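Local coordinates for protein alpha-1,3-glucanase (Paenibacillus glycanilyticus, PDB 6K0P) that probably hydrolyses alpha-1,3-glucan as a family GH87 glycoside hydrolase, binding alpha-1,3-linked glucose units such as nigerose, at residues 410-424 / 462-474. The protein carries 1 engineered substitution. Residues are numbered along the deposited sequence; the frame is centred on the assembly and turned at random.
Sequences YPGITISSYSFGYNT and FGAIWIYGGDRAI. With GLC (alpha-D-glucopyranose), chain C; GLC (alpha-D-glucopyranose), chain B; GLC (alpha-D-glucopyranose), chain D.
Ser419 and Asp471 both turn their first side-chain torsion to a position between the backbone N and the carbonyl carbon (chi1 74° and 52°), which brings hydroxyl and carboxylate together. Ser419 OG donates to Asp471 OD2 at 2.6 Å, and Ser419 N donates to Asp471 OD1 at 2.7 Å. Each oxygen uses its syn lone pair, so the carboxylate is gripped by one serine from two points. Ser419 OG also accepts from Gly421 N, an ST turn at the start of the type I' turn from Ser419 to Tyr422. A leucine in place of Asp471 would probably leave Ser419 N and OG without these acceptors and let the turn shift. The same turn at Ser417 points its OG at the backbone of 470-472. This OG donates to Arg472 O at 2.7 Å, from above the carbonyl plane, and accepts from Gly470 N at 2.8 Å. Arg472 lays one guanidinium face near Ser419 CB, while water 1 joins its NH2 to Tyr422 O and Thr424 N.

These loops follow two parallel strands, 413-416 and 465-469, on neighbouring turns of a right-handed beta-helix, as in the pectate lyase-like clan. Ile413, Ile415, Ile465 and Ile467 lie on one face of the pair. Ile415 CD1 meets Ile465 CG2 at 4.0 Å, and strand 475-485 packs against both residues.

Thr414, Ser416, Trp466 and Tyr468 lie on the other face, the sugar side. Tyr468 and Tyr418 line a glycan pocket with Phe420. Tyr418 CB touches Tyr468 CE2 at 3.9 Å, and Tyr418 OH is 3.3 Å from O5 of the chain C glucose. At the N-terminal end of the pair, Tyr410 CE1 sits over the centre of the Phe462 ring, planes 47° apart. Pro411 CG rests 3.5 Å from Trp466 CB, and Gln495 takes the indole N-H.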
ATOM      1  N   TYR A 410       5.702  -0.147  10.876  1.00 10.75           N
ATOM      2  CA  TYR A 410       4.834   0.892  11.432  1.00 11.51           C
ATOM      3  C   TYR A 410       3.400   0.358  11.547  1.00 10.46           C
ATOM      4  O   TYR A 410       3.147  -0.805  11.196  1.00 10.95           O
ATOM      5  CB  TYR A 410       4.965   2.106  10.496  1.00 12.73           C
ATOM      6  CG  TYR A 410       5.062   3.478  11.150  1.00 12.50           C
ATOM      7  CD1 TYR A 410       5.943   3.697  12.196  1.00 14.73           C
ATOM      8  CD2 TYR A 410       4.247   4.534  10.745  1.00 21.09           C
ATOM      9  CE1 TYR A 410       6.054   4.933  12.790  1.00 24.62           C
ATOM     10  CE2 TYR A 410       4.355   5.783  11.339  1.00 35.74           C
ATOM     11  CZ  TYR A 410       5.254   5.977  12.360  1.00 33.87           C
ATOM     12  OH  TYR A 410       5.337   7.222  12.938  1.00 52.11           O
ATOM     13  N   PRO A 411       2.447   1.151  12.050  1.00  9.78           N
ATOM     14  CA  PRO A 411       1.090   0.639  12.275  1.00 11.73           C
ATOM     15  C   PRO A 411       0.366   0.242  11.000  1.00 10.72           C
ATOM     16  O   PRO A 411       0.710   0.651   9.884  1.00 10.59           O
ATOM     17  CB  PRO A 411       0.370   1.842  12.899  1.00 11.13           C
ATOM     18  CG  PRO A 411       1.439   2.594  13.580  1.00 11.07           C
ATOM     19  CD  PRO A 411       2.627   2.471  12.680  1.00 10.28           C
ATOM     20  N   GLY A 412      -0.691  -0.551  11.196  1.00 10.84           N
ATOM     21  CA  GLY A 412      -1.704  -0.671  10.163  1.00 10.01           C
ATOM     22  C   GLY A 412      -2.386   0.655   9.879  1.00 10.96           C
ATOM     23  O   GLY A 412      -2.605   1.010   8.717  1.00 10.11           O
ATOM     24  N   ILE A 413      -2.750   1.394  10.934  1.00  9.79           N
ATOM     25  CA  ILE A 413      -3.400   2.699  10.819  1.00  9.67           C
ATOM     26  C   ILE A 413      -2.703   3.675  11.757  1.00  9.81           C
ATOM     27  O   ILE A 413      -2.647   3.440  12.971  1.00 10.96           O
ATOM     28  CB  ILE A 413      -4.906   2.648  11.140  1.00  9.95           C
ATOM     29  CG1 ILE A 413      -5.605   1.575  10.296  1.00 10.47           C
ATOM     30  CG2 ILE A 413      -5.531   4.023  10.903  1.00 11.89           C
ATOM     31  CD1 ILE A 413      -7.088   1.457  10.599  1.00 10.85           C
ATOM     32  N   THR A 414      -2.175   4.764  11.196  1.00 10.31           N
ATOM     33  CA  THR A 414      -1.638   5.877  11.969  1.00 10.33           C
ATOM     34  C   THR A 414      -2.685   6.978  12.016  1.00 10.43           C
ATOM     35  O   THR A 414      -3.201   7.389  10.970  1.00 10.99           O
ATOM     36  CB  THR A 414      -0.367   6.416  11.310  1.00 12.17           C
ATOM     37  OG1 THR A 414       0.676   5.451  11.435  1.00 11.50           O
ATOM     38  CG2 THR A 414       0.086   7.730  11.970  1.00 13.44           C
ATOM     39  N   ILE A 415      -3.001   7.447  13.224  1.00 10.45           N
ATOM     40  CA  ILE A 415      -3.915   8.566  13.444  1.00 11.34           C
ATOM     41  C   ILE A 415      -3.115   9.571  14.258  1.00 11.35           C
ATOM     42  O   ILE A 415      -2.859   9.336  15.443  1.00 11.40           O
ATOM     43  CB  ILE A 415      -5.178   8.112  14.195  1.00 10.32           C
ATOM     44  CG1 ILE A 415      -5.890   7.005  13.408  1.00 12.06           C
ATOM     45  CG2 ILE A 415      -6.142   9.283  14.425  1.00 11.77           C
ATOM     46  CD1 ILE A 415      -7.041   6.324  14.162  1.00 13.54           C
ATOM     47  N   SER A 416      -2.696  10.671  13.630  1.00 10.72           N
ATOM     48  CA  SER A 416      -1.653  11.518  14.208  1.00  9.95           C
ATOM     49  C   SER A 416      -1.979  12.994  14.074  1.00 12.25           C
ATOM     50  O   SER A 416      -2.353  13.455  12.991  1.00 11.89           O
ATOM     51  CB  SER A 416      -0.310  11.258  13.512  1.00 12.43           C
ATOM     52  OG  SER A 416       0.652  12.225  13.911  1.00 13.23           O
ATOM     53  N   SER A 417      -1.789  13.740  15.163  1.00 11.79           N
ATOM     54  CA  SER A 417      -1.902  15.190  15.118  1.00 12.91           C
ATOM     55  C   SER A 417      -0.541  15.887  15.152  1.00 11.86           C
ATOM     56  O   SER A 417      -0.457  17.057  15.543  1.00 14.74           O
ATOM     57  CB  SER A 417      -2.847  15.702  16.210  1.00 12.77           C
ATOM     58  OG  SER A 417      -2.262  15.633  17.505  1.00 12.10           O
ATOM     59  N   TYR A 418       0.521  15.204  14.731  1.00 12.77           N
ATOM     60  CA  TYR A 418       1.826  15.850  14.633  1.00 13.34           C
ATOM     61  C   TYR A 418       1.902  16.693  13.361  1.00 14.99           C
ATOM     62  O   TYR A 418       1.451  16.273  12.293  1.00 15.04           O
ATOM     63  CB  TYR A 418       2.949  14.811  14.667  1.00 13.28           C
ATOM     64  CG  TYR A 418       4.319  15.447  14.671  1.00 15.01           C
ATOM     65  CD1 TYR A 418       4.670  16.372  15.646  1.00 16.12           C
ATOM     66  CD2 TYR A 418       5.241  15.148  13.685  1.00 17.37           C
ATOM     67  CE1 TYR A 418       5.916  16.976  15.640  1.00 18.55           C
ATOM     68  CE2 TYR A 418       6.489  15.734  13.677  1.00 17.02           C
ATOM     69  CZ  TYR A 418       6.817  16.651  14.650  1.00 20.88           C
ATOM     70  OH  TYR A 418       8.062  17.241  14.629  1.00 24.41           O
ATOM     71  N   SER A 419       2.465  17.899  13.483  1.00 13.25           N
ATOM     72  CA  SER A 419       2.482  18.847  12.371  1.00 15.92           C
ATOM     73  C   SER A 419       3.583  18.587  11.352  1.00 17.63           C
ATOM     74  O   SER A 419       3.467  19.060  10.213  1.00 16.10           O
ATOM     75  CB  SER A 419       2.630  20.276  12.910  1.00 17.53           C
ATOM     76  OG  SER A 419       3.951  20.521  13.366  1.00 16.48           O
ATOM     77  N   PHE A 420       4.633  17.862  11.724  1.00 15.60           N
ATOM     78  CA  PHE A 420       5.815  17.675  10.884  1.00 16.93           C
ATOM     79  C   PHE A 420       6.444  18.999  10.451  1.00 20.32           C
ATOM     80  O   PHE A 420       7.154  19.059   9.437  1.00 21.06           O
ATOM     81  CB  PHE A 420       5.539  16.766   9.678  1.00 17.52           C
ATOM     82  CG  PHE A 420       5.127  15.366  10.058  1.00 16.12           C
ATOM     83  CD1 PHE A 420       3.808  15.077  10.370  1.00 15.45           C
ATOM     84  CD2 PHE A 420       6.061  14.345  10.102  1.00 19.38           C
ATOM     85  CE1 PHE A 420       3.429  13.792  10.724  1.00 17.92           C
ATOM     86  CE2 PHE A 420       5.691  13.061  10.450  1.00 20.73           C
ATOM     87  CZ  PHE A 420       4.371  12.785  10.764  1.00 18.48           C
ATOM     88  N   GLY A 421       6.190  20.071  11.200  1.00 19.54           N
ATOM     89  CA  GLY A 421       6.701  21.381  10.859  1.00 20.65           C
ATOM     90  C   GLY A 421       5.866  22.164   9.871  1.00 23.65           C
ATOM     91  O   GLY A 421       6.208  23.318   9.574  1.00 23.85           O
ATOM     92  N   TYR A 422       4.786  21.588   9.358  1.00 20.51           N
ATOM     93  CA  TYR A 422       3.926  22.277   8.410  1.00 19.07           C
ATOM     94  C   TYR A 422       2.840  23.068   9.141  1.00 21.25           C
ATOM     95  O   TYR A 422       2.680  22.979  10.359  1.00 21.93           O
ATOM     96  CB  TYR A 422       3.325  21.281   7.415  1.00 19.97           C
ATOM     97  CG  TYR A 422       4.377  20.524   6.625  1.00 20.50           C
ATOM     98  CD1 TYR A 422       5.072  21.140   5.589  1.00 21.92           C
ATOM     99  CD2 TYR A 422       4.672  19.198   6.909  1.00 23.51           C
ATOM    100  CE1 TYR A 422       6.035  20.455   4.865  1.00 22.42           C
ATOM    101  CE2 TYR A 422       5.632  18.504   6.188  1.00 25.44           C
ATOM    102  CZ  TYR A 422       6.311  19.138   5.169  1.00 26.34           C
ATOM    103  OH  TYR A 422       7.267  18.450   4.456  1.00 24.11           O
ATOM    104  N   ASN A 423       2.085  23.853   8.378  1.00 21.29           N
ATOM    105  CA  ASN A 423       1.057  24.728   8.938  1.00 25.62           C
ATOM    106  C   ASN A 423      -0.256  23.956   8.978  1.00 21.72           C
ATOM    107  O   ASN A 423      -0.942  23.817   7.961  1.00 21.83           O
ATOM    108  CB  ASN A 423       0.937  25.992   8.096  1.00 25.73           C
ATOM    109  CG  ASN A 423      -0.036  26.995   8.682  1.00 30.19           C
ATOM    110  OD1 ASN A 423      -0.555  26.813   9.784  1.00 36.49           O
ATOM    111  ND2 ASN A 423      -0.282  28.072   7.945  1.00 41.12           N
ATOM    112  N   THR A 424      -0.621  23.461  10.159  1.00 19.43           N
ATOM    113  CA  THR A 424      -1.834  22.665  10.288  1.00 18.60           C
ATOM    114  C   THR A 424      -2.467  22.879  11.653  1.00 19.23           C
ATOM    115  O   THR A 424      -1.781  23.155  12.637  1.00 20.30           O
ATOM    116  CB  THR A 424      -1.566  21.172  10.077  1.00 22.05           C
ATOM    117  OG1 THR A 424      -2.713  20.429  10.504  1.00 21.48           O
ATOM    118  CG2 THR A 424      -0.349  20.722  10.869  1.00 20.63           C
ATOM    119  N   PHE A 462       5.505  -0.196  17.484  1.00 10.56           N
ATOM    120  CA  PHE A 462       4.239   0.350  17.011  1.00 10.91           C
ATOM    121  C   PHE A 462       3.127  -0.684  16.990  1.00 11.84           C
ATOM    122  O   PHE A 462       3.323  -1.813  16.531  1.00 12.38           O
ATOM    123  CB  PHE A 462       4.448   1.053  15.666  1.00 11.71           C
ATOM    124  CG  PHE A 462       5.237   2.290  15.834  1.00 10.25           C
ATOM    125  CD1 PHE A 462       4.605   3.469  16.189  1.00 11.38           C
ATOM    126  CD2 PHE A 462       6.627   2.252  15.803  1.00 12.06           C
ATOM    127  CE1 PHE A 462       5.337   4.613  16.445  1.00 11.14           C
ATOM    128  CE2 PHE A 462       7.367   3.389  16.051  1.00 10.59           C
ATOM    129  CZ  PHE A 462       6.727   4.572  16.383  1.00 13.02           C
ATOM    130  N   GLY A 463       1.962  -0.288  17.517  1.00 10.58           N
ATOM    131  CA  GLY A 463       0.786  -1.125  17.506  1.00 11.43           C
ATOM    132  C   GLY A 463       0.096  -1.117  16.156  1.00  9.96           C
ATOM    133  O   GLY A 463       0.464  -0.384  15.237  1.00 11.32           O
ATOM    134  N   ALA A 464      -0.940  -1.956  16.053  1.00 10.49           N
ATOM    135  CA  ALA A 464      -1.719  -2.032  14.819  1.00 10.09           C
ATOM    136  C   ALA A 464      -2.382  -0.702  14.497  1.00  9.24           C
ATOM    137  O   ALA A 464      -2.467  -0.307  13.324  1.00 10.64           O
ATOM    138  CB  ALA A 464      -2.774  -3.133  14.924  1.00 12.85           C
ATOM    139  N   ILE A 465      -2.884  -0.007  15.520  1.00 10.15           N
ATOM    140  CA  ILE A 465      -3.397   1.351  15.381  1.00 11.31           C
ATOM    141  C   ILE A 465      -2.666   2.218  16.387  1.00 11.27           C
ATOM    142  O   ILE A 465      -2.624   1.894  17.585  1.00 11.68           O
ATOM    143  CB  ILE A 465      -4.920   1.439  15.602  1.00  9.75           C
ATOM    144  CG1 ILE A 465      -5.653   0.490  14.650  1.00 11.19           C
ATOM    145  CG2 ILE A 465      -5.406   2.894  15.409  1.00 11.49           C
ATOM    146  CD1 ILE A 465      -7.181   0.545  14.762  1.00 11.49           C
ATOM    147  N   TRP A 466      -2.078   3.304  15.901  1.00  9.97           N
ATOM    148  CA  TRP A 466      -1.362   4.269  16.722  1.00 10.25           C
ATOM    149  C   TRP A 466      -2.174   5.552  16.748  1.00 11.26           C
ATOM    150  O   TRP A 466      -2.418   6.159  15.698  1.00 11.06           O
ATOM    151  CB  TRP A 466       0.019   4.519  16.119  1.00 10.93           C
ATOM    152  CG  TRP A 466       0.944   5.433  16.879  1.00 12.92           C
ATOM    153  CD1 TRP A 466       1.022   5.615  18.236  1.00 12.34           C
ATOM    154  CD2 TRP A 466       1.955   6.264  16.306  1.00 10.38           C
ATOM    155  NE1 TRP A 466       2.016   6.517  18.531  1.00 11.53           N
ATOM    156  CE2 TRP A 466       2.607   6.929  17.363  1.00 10.15           C
ATOM    157  CE3 TRP A 466       2.370   6.511  14.992  1.00 10.94           C
ATOM    158  CZ2 TRP A 466       3.656   7.828  17.145  1.00 12.70           C
ATOM    159  CZ3 TRP A 466       3.408   7.401  14.773  1.00 12.01           C
ATOM    160  CH2 TRP A 466       4.036   8.052  15.843  1.00 11.40           C
ATOM    161  N   ILE A 467      -2.607   5.945  17.942  1.00 12.24           N
ATOM    162  CA  ILE A 467      -3.319   7.197  18.163  1.00 11.39           C
ATOM    163  C   ILE A 467      -2.322   8.131  18.831  1.00 10.06           C
ATOM    164  O   ILE A 467      -2.012   7.965  20.020  1.00 11.06           O
ATOM    165  CB  ILE A 467      -4.569   7.002  19.027  1.00 10.47           C
ATOM    166  CG1 ILE A 467      -5.494   5.914  18.448  1.00 11.69           C
ATOM    167  CG2 ILE A 467      -5.316   8.334  19.148  1.00 12.25           C
ATOM    168  CD1 ILE A 467      -5.226   4.490  18.979  1.00 12.14           C
ATOM    169  N   TYR A 468      -1.796   9.093  18.072  1.00 10.33           N
ATOM    170  CA  TYR A 468      -0.672   9.921  18.503  1.00 12.40           C
ATOM    171  C   TYR A 468      -1.115  11.374  18.557  1.00 11.28           C
ATOM    172  O   TYR A 468      -1.353  11.997  17.515  1.00 11.45           O
ATOM    173  CB  TYR A 468       0.499   9.776  17.530  1.00 11.25           C
ATOM    174  CG  TYR A 468       1.757  10.545  17.887  1.00 11.47           C
ATOM    175  CD1 TYR A 468       2.282  10.511  19.171  1.00 11.91           C
ATOM    176  CD2 TYR A 468       2.445  11.267  16.918  1.00 14.75           C
ATOM    177  CE1 TYR A 468       3.456  11.193  19.492  1.00 14.74           C
ATOM    178  CE2 TYR A 468       3.615  11.948  17.221  1.00 15.98           C
ATOM    179  CZ  TYR A 468       4.113  11.910  18.517  1.00 14.24           C
ATOM    180  OH  TYR A 468       5.275  12.584  18.836  1.00 15.62           O
ATOM    181  N   GLY A 469      -1.208  11.915  19.769  1.00 11.39           N
ATOM    182  CA  GLY A 469      -1.397  13.342  19.937  1.00 12.60           C
ATOM    183  C   GLY A 469      -0.048  14.007  19.800  1.00 12.39           C
ATOM    184  O   GLY A 469       0.855  13.723  20.587  1.00 13.19           O
ATOM    185  N   GLY A 470       0.109  14.854  18.787  1.00 13.04           N
ATOM    186  CA  GLY A 470       1.378  15.510  18.540  1.00 14.31           C
ATOM    187  C   GLY A 470       1.397  16.919  19.092  1.00 14.12           C
ATOM    188  O   GLY A 470       1.162  17.131  20.289  1.00 14.32           O
ATOM    189  N   ASP A 471       1.661  17.897  18.231  1.00 13.98           N
ATOM    190  CA  ASP A 471       1.696  19.291  18.644  1.00 14.49           C
ATOM    191  C   ASP A 471       0.421  20.046  18.307  1.00 16.73           C
ATOM    192  O   ASP A 471       0.319  21.235  18.619  1.00 18.58           O
ATOM    193  CB  ASP A 471       2.925  20.001  18.055  1.00 14.19           C
ATOM    194  CG  ASP A 471       3.048  19.826  16.545  1.00 17.46           C
ATOM    195  OD1 ASP A 471       2.315  19.007  15.947  1.00 14.44           O
ATOM    196  OD2 ASP A 471       3.906  20.512  15.953  1.00 18.74           O
ATOM    197  N   ARG A 472      -0.561  19.381  17.702  1.00 13.65           N
ATOM    198  CA  ARG A 472      -1.817  20.006  17.324  1.00 13.00           C
ATOM    199  C   ARG A 472      -2.985  19.211  17.905  1.00 13.96           C
ATOM    200  O   ARG A 472      -2.816  18.113  18.444  1.00 13.18           O
ATOM    201  CB  ARG A 472      -1.936  20.116  15.798  1.00 14.43           C
ATOM    202  CG  ARG A 472      -0.806  20.903  15.130  1.00 17.28           C
ATOM    203  CD  ARG A 472      -0.815  22.373  15.533  1.00 18.42           C
ATOM    204  NE  ARG A 472       0.248  23.108  14.851  1.00 26.02           N
ATOM    205  CZ  ARG A 472       1.416  23.410  15.406  1.00 28.26           C
ATOM    206  NH1 ARG A 472       1.671  23.055  16.659  1.00 27.62           N
ATOM    207  NH2 ARG A 472       2.333  24.074  14.715  1.00 33.10           N
ATOM    208  N   ALA A 473      -4.184  19.782  17.775  1.00 14.33           N
ATOM    209  CA  ALA A 473      -5.372  19.215  18.401  1.00 15.41           C
ATOM    210  C   ALA A 473      -5.599  17.777  17.957  1.00 13.48           C
ATOM    211  O   ALA A 473      -5.504  17.445  16.771  1.00 12.54           O
ATOM    212  CB  ALA A 473      -6.598  20.056  18.042  1.00 15.53           C
ATOM    213  N   ILE A 474      -5.929  16.927  18.925  1.00 11.97           N
ATOM    214  CA  ILE A 474      -6.235  15.520  18.699  1.00 12.30           C
ATOM    215  C   ILE A 474      -7.618  15.263  19.286  1.00 13.19           C
ATOM    216  O   ILE A 474      -7.789  15.218  20.517  1.00 14.58           O
ATOM    217  CB  ILE A 474      -5.147  14.591  19.273  1.00 14.70           C
ATOM    218  CG1 ILE A 474      -5.621  13.138  19.313  1.00 17.63           C
ATOM    219  CG2 ILE A 474      -4.669  15.058  20.658  1.00 14.88           C
ATOM    220  CD1 ILE A 474      -5.675  12.475  17.948  1.00 17.31           C
TER
HETATM  221  C1  GLC C   2       9.198  13.266  14.156  1.00 17.97           C
HETATM  222  C2  GLC C   2       9.256  13.308  12.631  1.00 21.86           C
HETATM  223  C3  GLC C   2      10.689  13.511  12.163  1.00 25.68           C
HETATM  224  C4  GLC C   2      11.305  14.717  12.861  1.00 29.60           C
HETATM  225  C5  GLC C   2      11.128  14.640  14.376  1.00 26.35           C
HETATM  226  C6  GLC C   2      11.591  15.934  15.038  1.00 34.65           C
HETATM  227  O2  GLC C   2       8.724  12.121  12.086  1.00 21.30           O
HETATM  228  O3  GLC C   2      10.700  13.700  10.765  1.00 30.88           O
HETATM  229  O4  GLC C   2      12.681  14.792  12.551  1.00 36.22           O
HETATM  230  O5  GLC C   2       9.772  14.434  14.711  1.00 25.37           O
HETATM  231  O6  GLC C   2      11.366  15.860  16.428  1.00 37.99           O
HETATM  232  C1  GLC B   2       5.847  16.663  -1.301  1.00 20.24           C
HETATM  233  C2  GLC B   2       5.996  17.825  -2.277  1.00 23.59           C
HETATM  234  C3  GLC B   2       6.705  18.973  -1.566  1.00 25.01           C
HETATM  235  C4  GLC B   2       5.969  19.342  -0.280  1.00 25.44           C
HETATM  236  C5  GLC B   2       5.792  18.092   0.585  1.00 22.00           C
HETATM  237  C6  GLC B   2       5.030  18.359   1.884  1.00 22.03           C
HETATM  238  O2  GLC B   2       6.760  17.401  -3.389  1.00 24.72           O
HETATM  239  O3  GLC B   2       6.817  20.091  -2.423  1.00 24.86           O
HETATM  240  O4  GLC B   2       6.707  20.322   0.420  1.00 23.67           O
HETATM  241  O5  GLC B   2       5.119  17.091  -0.160  1.00 20.43           O
HETATM  242  O6  GLC B   2       3.759  18.917   1.610  1.00 24.04           O
HETATM  243  C1  GLC D   1      10.823  10.441  17.671  1.00 19.91           C
HETATM  244  C2  GLC D   1      10.879  11.119  16.336  1.00 18.84           C
HETATM  245  C3  GLC D   1       9.597  11.815  15.960  1.00 16.28           C
HETATM  246  C4  GLC D   1       8.465  10.839  16.135  1.00 15.94           C
HETATM  247  C5  GLC D   1       8.453  10.422  17.589  1.00 12.61           C
HETATM  248  C6  GLC D   1       7.361   9.419  17.829  1.00 13.47           C
HETATM  249  O1  GLC D   1      10.877  11.375  18.571  1.00 26.83           O
HETATM  250  O2  GLC D   1      11.968  12.023  16.281  1.00 21.56           O
HETATM  251  O3  GLC D   1       9.669  11.954  14.563  1.00 17.91           O
HETATM  252  O4  GLC D   1       7.211  11.422  15.788  1.00 16.05           O
HETATM  253  O5  GLC D   1       9.641   9.768  17.903  1.00 14.01           O
HETATM  254  O6  GLC D   1       7.374   8.858  19.111  1.00 14.20           O
HETATM  255  O   HOH W   1       1.242  24.130  12.356  1.00 32.38           O